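Long-range contact in viral structural protein 4 (Bombyx mori cytoplasmic polyhedrosis virus, PDB 6TZ0), which binds GTP through a P-loop-type site and probably works as an NTPase partner of the viral RNA-dependent RNA polymerase during transcription: residues Y418-I431 with M448-L460. Numbering follows the deposited sequence.
Sequences YEQKASELLISHGI and MMDEMNEVLIAQL
Helices 418-427 and 448-457 pack antiparallel in the helical insertion between strands 378-381 and 484-489 of the P-loop-type domain's parallel sheet. Tyr418 meets Leu456 at one end; His429, in the turn after the first helix, meets Met448 at the other. The axes come within 10.5 Å at 147°. CD2 of Leu456 sits over one face of the Tyr418 ring, toward its rim, in a CH-pi contact 3.9 Å from the centroid. The Tyr418 hydroxyl reaches CB and CG of Gln459, whose OE1 is hydrogen-bonded to Tyr386. In the middle, SD of Met452 lies 3.8 Å from CB of Ala422. CG of Met452 is anti to the backbone N (chi1 -169°), and a bend at chi2 carries CE to the backbone O and CB of Tyr418. Leu425 methyls pack against Met448 O, CB of Met452 and the Glu451 side chain. CG of Met448 lies over the centre of the His429 imidazole. CE of Met448 touches CD2 of Leu426, at 3.7 Å. Within its own segment, ND1 of His429 donates a hydrogen bond to Leu425 O (3.1 Å, 166°), which helps set the ring's rotation; Ser428 OG also donates to this oxygen. A Schellman motif, with Gly430 as C-prime residue, ends helix 418-427. The helices are thus joined by apolar and CH-pi packing.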
ATOM      1  N   TYR B 418      21.970  12.197  32.940  1.00 38.37           N
ATOM      2  CA  TYR B 418      22.417  12.963  31.785  1.00 38.37           C
ATOM      3  C   TYR B 418      23.039  14.288  32.196  1.00 38.37           C
ATOM      4  O   TYR B 418      23.918  14.797  31.494  1.00 38.37           O
ATOM      5  CB  TYR B 418      21.257  13.209  30.827  1.00 38.37           C
ATOM      6  CG  TYR B 418      20.670  11.959  30.233  1.00 38.37           C
ATOM      7  CD1 TYR B 418      21.405  11.179  29.355  1.00 38.37           C
ATOM      8  CD2 TYR B 418      19.358  11.596  30.494  1.00 38.37           C
ATOM      9  CE1 TYR B 418      20.872  10.044  28.798  1.00 38.37           C
ATOM     10  CE2 TYR B 418      18.813  10.472  29.930  1.00 38.37           C
ATOM     11  CZ  TYR B 418      19.574   9.700  29.084  1.00 38.37           C
ATOM     12  OH  TYR B 418      19.031   8.579  28.518  1.00 38.37           O
ATOM     13  N   GLU B 419      22.617  14.845  33.332  1.00 42.45           N
ATOM     14  CA  GLU B 419      23.229  16.067  33.838  1.00 42.45           C
ATOM     15  C   GLU B 419      24.664  15.816  34.276  1.00 42.45           C
ATOM     16  O   GLU B 419      25.547  16.646  34.035  1.00 42.45           O
ATOM     17  CB  GLU B 419      22.397  16.617  34.993  1.00 42.45           C
ATOM     18  CG  GLU B 419      21.006  17.027  34.568  1.00 42.45           C
ATOM     19  CD  GLU B 419      20.155  17.526  35.711  1.00 42.45           C
ATOM     20  OE1 GLU B 419      20.604  17.453  36.873  1.00 42.45           O
ATOM     21  OE2 GLU B 419      19.029  17.991  35.444  1.00 42.45           O
ATOM     22  N   GLN B 420      24.917  14.657  34.885  1.00 42.10           N
ATOM     23  CA  GLN B 420      26.270  14.275  35.273  1.00 42.10           C
ATOM     24  C   GLN B 420      27.152  14.041  34.054  1.00 42.10           C
ATOM     25  O   GLN B 420      28.306  14.494  34.023  1.00 42.10           O
ATOM     26  CB  GLN B 420      26.206  13.021  36.138  1.00 42.10           C
ATOM     27  CG  GLN B 420      25.502  13.245  37.453  1.00 42.10           C
ATOM     28  CD  GLN B 420      25.226  11.962  38.199  1.00 42.10           C
ATOM     29  OE1 GLN B 420      25.487  10.870  37.699  1.00 42.10           O
ATOM     30  NE2 GLN B 420      24.679  12.086  39.402  1.00 42.10           N
ATOM     31  N   LYS B 421      26.618  13.359  33.035  1.00 41.25           N
ATOM     32  CA  LYS B 421      27.408  13.114  31.830  1.00 41.25           C
ATOM     33  C   LYS B 421      27.697  14.409  31.076  1.00 41.25           C
ATOM     34  O   LYS B 421      28.818  14.614  30.592  1.00 41.25           O
ATOM     35  CB  LYS B 421      26.700  12.111  30.923  1.00 41.25           C
ATOM     36  CG  LYS B 421      26.414  10.776  31.585  1.00 41.25           C
ATOM     37  CD  LYS B 421      27.674  10.068  32.053  1.00 41.25           C
ATOM     38  CE  LYS B 421      28.482   9.523  30.900  1.00 41.25           C
ATOM     39  NZ  LYS B 421      29.639   8.729  31.385  1.00 41.25           N
ATOM     40  N   ALA B 422      26.721  15.320  31.014  1.00 40.74           N
ATOM     41  CA  ALA B 422      26.938  16.595  30.343  1.00 40.74           C
ATOM     42  C   ALA B 422      27.887  17.487  31.131  1.00 40.74           C
ATOM     43  O   ALA B 422      28.670  18.232  30.537  1.00 40.74           O
ATOM     44  CB  ALA B 422      25.605  17.302  30.117  1.00 40.74           C
ATOM     45  N   SER B 423      27.857  17.407  32.465  1.00 41.04           N
ATOM     46  CA  SER B 423      28.779  18.203  33.268  1.00 41.04           C
ATOM     47  C   SER B 423      30.213  17.711  33.115  1.00 41.04           C
ATOM     48  O   SER B 423      31.146  18.520  33.025  1.00 41.04           O
ATOM     49  CB  SER B 423      28.349  18.177  34.732  1.00 41.04           C
ATOM     50  OG  SER B 423      29.220  18.956  35.529  1.00 41.04           O
ATOM     51  N   GLU B 424      30.406  16.389  33.060  1.00 43.52           N
ATOM     52  CA  GLU B 424      31.736  15.850  32.786  1.00 43.52           C
ATOM     53  C   GLU B 424      32.205  16.214  31.383  1.00 43.52           C
ATOM     54  O   GLU B 424      33.391  16.498  31.168  1.00 43.52           O
ATOM     55  CB  GLU B 424      31.736  14.336  32.964  1.00 43.52           C
ATOM     56  CG  GLU B 424      31.541  13.885  34.391  1.00 43.52           C
ATOM     57  CD  GLU B 424      31.488  12.379  34.517  1.00 43.52           C
ATOM     58  OE1 GLU B 424      31.510  11.696  33.471  1.00 43.52           O
ATOM     59  OE2 GLU B 424      31.415  11.878  35.658  1.00 43.52           O
ATOM     60  N   LEU B 425      31.275  16.233  30.427  1.00 40.46           N
ATOM     61  CA  LEU B 425      31.603  16.607  29.059  1.00 40.46           C
ATOM     62  C   LEU B 425      31.991  18.078  28.959  1.00 40.46           C
ATOM     63  O   LEU B 425      32.841  18.447  28.145  1.00 40.46           O
ATOM     64  CB  LEU B 425      30.410  16.298  28.162  1.00 40.46           C
ATOM     65  CG  LEU B 425      30.600  16.394  26.662  1.00 40.46           C
ATOM     66  CD1 LEU B 425      31.610  15.352  26.260  1.00 40.46           C
ATOM     67  CD2 LEU B 425      29.280  16.162  25.964  1.00 40.46           C
ATOM     68  N   LEU B 426      31.375  18.933  29.777  1.00 41.25           N
ATOM     69  CA  LEU B 426      31.735  20.349  29.778  1.00 41.25           C
ATOM     70  C   LEU B 426      33.067  20.587  30.473  1.00 41.25           C
ATOM     71  O   LEU B 426      33.833  21.463  30.059  1.00 41.25           O
ATOM     72  CB  LEU B 426      30.638  21.178  30.442  1.00 41.25           C
ATOM     73  CG  LEU B 426      29.332  21.367  29.680  1.00 41.25           C
ATOM     74  CD1 LEU B 426      28.280  21.980  30.576  1.00 41.25           C
ATOM     75  CD2 LEU B 426      29.554  22.246  28.479  1.00 41.25           C
ATOM     76  N   ILE B 427      33.351  19.838  31.545  1.00 43.61           N
ATOM     77  CA  ILE B 427      34.649  19.943  32.210  1.00 43.61           C
ATOM     78  C   ILE B 427      35.773  19.486  31.280  1.00 43.61           C
ATOM     79  O   ILE B 427      36.861  20.077  31.266  1.00 43.61           O
ATOM     80  CB  ILE B 427      34.627  19.162  33.540  1.00 43.61           C
ATOM     81  CG1 ILE B 427      33.710  19.855  34.548  1.00 43.61           C
ATOM     82  CG2 ILE B 427      36.011  19.014  34.158  1.00 43.61           C
ATOM     83  CD1 ILE B 427      34.159  21.253  34.915  1.00 43.61           C
ATOM     84  N   SER B 428      35.507  18.481  30.437  1.00 43.03           N
ATOM     85  CA  SER B 428      36.532  17.990  29.516  1.00 43.03           C
ATOM     86  C   SER B 428      36.916  19.001  28.434  1.00 43.03           C
ATOM     87  O   SER B 428      37.965  18.837  27.803  1.00 43.03           O
ATOM     88  CB  SER B 428      36.070  16.694  28.853  1.00 43.03           C
ATOM     89  OG  SER B 428      34.985  16.928  27.976  1.00 43.03           O
ATOM     90  N   HIS B 429      36.099  20.024  28.192  1.00 42.44           N
ATOM     91  CA  HIS B 429      36.447  21.106  27.281  1.00 42.44           C
ATOM     92  C   HIS B 429      36.802  22.395  28.006  1.00 42.44           C
ATOM     93  O   HIS B 429      36.904  23.444  27.367  1.00 42.44           O
ATOM     94  CB  HIS B 429      35.306  21.375  26.304  1.00 42.44           C
ATOM     95  CG  HIS B 429      35.087  20.281  25.311  1.00 42.44           C
ATOM     96  ND1 HIS B 429      34.218  19.235  25.533  1.00 42.44           N
ATOM     97  CD2 HIS B 429      35.622  20.070  24.086  1.00 42.44           C
ATOM     98  CE1 HIS B 429      34.228  18.427  24.489  1.00 42.44           C
ATOM     99  NE2 HIS B 429      35.071  18.912  23.596  1.00 42.44           N
ATOM    100  N   GLY B 430      36.981  22.346  29.322  1.00 43.88           N
ATOM    101  CA  GLY B 430      37.322  23.543  30.058  1.00 43.88           C
ATOM    102  C   GLY B 430      36.191  24.522  30.238  1.00 43.88           C
ATOM    103  O   GLY B 430      36.440  25.687  30.553  1.00 43.88           O
ATOM    104  N   ILE B 431      34.949  24.085  30.051  1.00 43.29           N
ATOM    105  CA  ILE B 431      33.776  24.930  30.221  1.00 43.29           C
ATOM    106  C   ILE B 431      33.312  24.816  31.663  1.00 43.29           C
ATOM    107  O   ILE B 431      33.097  23.709  32.169  1.00 43.29           O
ATOM    108  CB  ILE B 431      32.650  24.525  29.254  1.00 43.29           C
ATOM    109  CG1 ILE B 431      33.127  24.580  27.803  1.00 43.29           C
ATOM    110  CG2 ILE B 431      31.446  25.422  29.442  1.00 43.29           C
ATOM    111  CD1 ILE B 431      33.525  25.950  27.341  1.00 43.29           C
ATOM    112  N   MET B 448      30.253  19.613  20.445  1.00 37.16           N
ATOM    113  CA  MET B 448      30.002  19.060  21.769  1.00 37.16           C
ATOM    114  C   MET B 448      28.627  18.417  21.882  1.00 37.16           C
ATOM    115  O   MET B 448      28.460  17.420  22.600  1.00 37.16           O
ATOM    116  CB  MET B 448      30.132  20.167  22.812  1.00 37.16           C
ATOM    117  CG  MET B 448      31.473  20.850  22.795  1.00 37.16           C
ATOM    118  SD  MET B 448      31.501  22.250  23.915  1.00 37.16           S
ATOM    119  CE  MET B 448      31.525  21.382  25.467  1.00 37.16           C
ATOM    120  N   MET B 449      27.639  18.964  21.176  1.00 34.28           N
ATOM    121  CA  MET B 449      26.315  18.359  21.169  1.00 34.28           C
ATOM    122  C   MET B 449      26.296  17.027  20.438  1.00 34.28           C
ATOM    123  O   MET B 449      25.437  16.194  20.728  1.00 34.28           O
ATOM    124  CB  MET B 449      25.302  19.299  20.531  1.00 34.28           C
ATOM    125  CG  MET B 449      25.132  20.586  21.279  1.00 34.28           C
ATOM    126  SD  MET B 449      24.008  21.709  20.459  1.00 34.28           S
ATOM    127  CE  MET B 449      24.394  23.199  21.349  1.00 34.28           C
ATOM    128  N   ASP B 450      27.223  16.802  19.505  1.00 35.50           N
ATOM    129  CA  ASP B 450      27.337  15.480  18.896  1.00 35.50           C
ATOM    130  C   ASP B 450      27.821  14.444  19.906  1.00 35.50           C
ATOM    131  O   ASP B 450      27.352  13.300  19.906  1.00 35.50           O
ATOM    132  CB  ASP B 450      28.265  15.533  17.689  1.00 35.50           C
ATOM    133  CG  ASP B 450      27.663  16.294  16.534  1.00 35.50           C
ATOM    134  OD1 ASP B 450      26.421  16.358  16.456  1.00 35.50           O
ATOM    135  OD2 ASP B 450      28.426  16.808  15.692  1.00 35.50           O
ATOM    136  N   GLU B 451      28.732  14.836  20.795  1.00 37.60           N
ATOM    137  CA  GLU B 451      29.165  13.946  21.867  1.00 37.60           C
ATOM    138  C   GLU B 451      28.048  13.704  22.876  1.00 37.60           C
ATOM    139  O   GLU B 451      27.901  12.588  23.401  1.00 37.60           O
ATOM    140  CB  GLU B 451      30.397  14.543  22.537  1.00 37.60           C
ATOM    141  CG  GLU B 451      31.614  14.550  21.631  1.00 37.60           C
ATOM    142  CD  GLU B 451      32.774  15.333  22.204  1.00 37.60           C
ATOM    143  OE1 GLU B 451      32.577  16.049  23.203  1.00 37.60           O
ATOM    144  OE2 GLU B 451      33.892  15.230  21.657  1.00 37.60           O
ATOM    145  N   MET B 452      27.233  14.726  23.131  1.00 35.71           N
ATOM    146  CA  MET B 452      26.054  14.528  23.965  1.00 35.71           C
ATOM    147  C   MET B 452      25.032  13.608  23.296  1.00 35.71           C
ATOM    148  O   MET B 452      24.368  12.825  23.979  1.00 35.71           O
ATOM    149  CB  MET B 452      25.426  15.873  24.306  1.00 35.71           C
ATOM    150  CG  MET B 452      24.365  15.792  25.374  1.00 35.71           C
ATOM    151  SD  MET B 452      25.058  15.319  26.964  1.00 35.71           S
ATOM    152  CE  MET B 452      23.634  14.580  27.753  1.00 35.71           C
ATOM    153  N   ASN B 453      24.906  13.658  21.968  1.00 34.14           N
ATOM    154  CA  ASN B 453      24.038  12.700  21.285  1.00 34.14           C
ATOM    155  C   ASN B 453      24.607  11.289  21.343  1.00 34.14           C
ATOM    156  O   ASN B 453      23.844  10.319  21.383  1.00 34.14           O
ATOM    157  CB  ASN B 453      23.812  13.105  19.830  1.00 34.14           C
ATOM    158  CG  ASN B 453      22.939  14.321  19.698  1.00 34.14           C
ATOM    159  OD1 ASN B 453      22.045  14.536  20.501  1.00 34.14           O
ATOM    160  ND2 ASN B 453      23.161  15.098  18.654  1.00 34.14           N
ATOM    161  N   GLU B 454      25.935  11.161  21.363  1.00 37.10           N
ATOM    162  CA  GLU B 454      26.558   9.854  21.566  1.00 37.10           C
ATOM    163  C   GLU B 454      26.293   9.304  22.960  1.00 37.10           C
ATOM    164  O   GLU B 454      26.200   8.085  23.133  1.00 37.10           O
ATOM    165  CB  GLU B 454      28.062   9.935  21.330  1.00 37.10           C
ATOM    166  CG  GLU B 454      28.461  10.181  19.899  1.00 37.10           C
ATOM    167  CD  GLU B 454      29.958  10.307  19.738  1.00 37.10           C
ATOM    168  OE1 GLU B 454      30.664  10.316  20.766  1.00 37.10           O
ATOM    169  OE2 GLU B 454      30.430  10.404  18.587  1.00 37.10           O
ATOM    170  N   VAL B 455      26.193  10.165  23.970  1.00 35.55           N
ATOM    171  CA  VAL B 455      25.866   9.614  25.285  1.00 35.55           C
ATOM    172  C   VAL B 455      24.355   9.435  25.443  1.00 35.55           C
ATOM    173  O   VAL B 455      23.912   8.665  26.303  1.00 35.55           O
ATOM    174  CB  VAL B 455      26.479  10.460  26.419  1.00 35.55           C
ATOM    175  CG1 VAL B 455      25.690  11.689  26.695  1.00 35.55           C
ATOM    176  CG2 VAL B 455      26.657   9.646  27.682  1.00 35.55           C
ATOM    177  N   LEU B 456      23.545  10.087  24.604  1.00 33.97           N
ATOM    178  CA  LEU B 456      22.104   9.844  24.631  1.00 33.97           C
ATOM    179  C   LEU B 456      21.713   8.559  23.909  1.00 33.97           C
ATOM    180  O   LEU B 456      20.772   7.884  24.329  1.00 33.97           O
ATOM    181  CB  LEU B 456      21.344  11.019  24.012  1.00 33.97           C
ATOM    182  CG  LEU B 456      21.218  12.333  24.776  1.00 33.97           C
ATOM    183  CD1 LEU B 456      20.638  13.388  23.884  1.00 33.97           C
ATOM    184  CD2 LEU B 456      20.335  12.155  25.966  1.00 33.97           C
ATOM    185  N   ILE B 457      22.408   8.219  22.820  1.00 34.54           N
ATOM    186  CA  ILE B 457      21.992   7.108  21.963  1.00 34.54           C
ATOM    187  C   ILE B 457      22.137   5.752  22.650  1.00 34.54           C
ATOM    188  O   ILE B 457      21.391   4.822  22.331  1.00 34.54           O
ATOM    189  CB  ILE B 457      22.774   7.174  20.628  1.00 34.54           C
ATOM    190  CG1 ILE B 457      22.226   6.209  19.581  1.00 34.54           C
ATOM    191  CG2 ILE B 457      24.239   6.886  20.820  1.00 34.54           C
ATOM    192  CD1 ILE B 457      20.871   6.517  19.141  1.00 34.54           C
ATOM    193  N   ALA B 458      23.023   5.633  23.643  1.00 36.98           N
ATOM    194  CA  ALA B 458      23.258   4.360  24.312  1.00 36.98           C
ATOM    195  C   ALA B 458      22.086   3.909  25.166  1.00 36.98           C
ATOM    196  O   ALA B 458      22.004   2.724  25.499  1.00 36.98           O
ATOM    197  CB  ALA B 458      24.510   4.451  25.178  1.00 36.98           C
ATOM    198  N   GLN B 459      21.177   4.815  25.509  1.00 37.53           N
ATOM    199  CA  GLN B 459      20.052   4.512  26.371  1.00 37.53           C
ATOM    200  C   GLN B 459      18.754   4.349  25.602  1.00 37.53           C
ATOM    201  O   GLN B 459      17.717   4.080  26.214  1.00 37.53           O
ATOM    202  CB  GLN B 459      19.901   5.611  27.417  1.00 37.53           C
ATOM    203  CG  GLN B 459      21.165   5.836  28.203  1.00 37.53           C
ATOM    204  CD  GLN B 459      21.570   4.623  28.990  1.00 37.53           C
ATOM    205  OE1 GLN B 459      20.735   3.954  29.594  1.00 37.53           O
ATOM    206  NE2 GLN B 459      22.855   4.308  28.967  1.00 37.53           N
ATOM    207  N   LEU B 460      18.781   4.505  24.282  1.00 36.69           N
ATOM    208  CA  LEU B 460      17.600   4.368  23.447  1.00 36.69           C
ATOM    209  C   LEU B 460      17.769   3.307  22.377  1.00 36.69           C
ATOM    210  O   LEU B 460      16.827   3.053  21.621  1.00 36.69           O
ATOM    211  CB  LEU B 460      17.254   5.704  22.772  1.00 36.69           C
ATOM    212  CG  LEU B 460      16.542   6.834  23.522  1.00 36.69           C
ATOM    213  CD1 LEU B 460      17.455   7.565  24.481  1.00 36.69           C
ATOM    214  CD2 LEU B 460      15.962   7.806  22.529  1.00 36.69           C
TER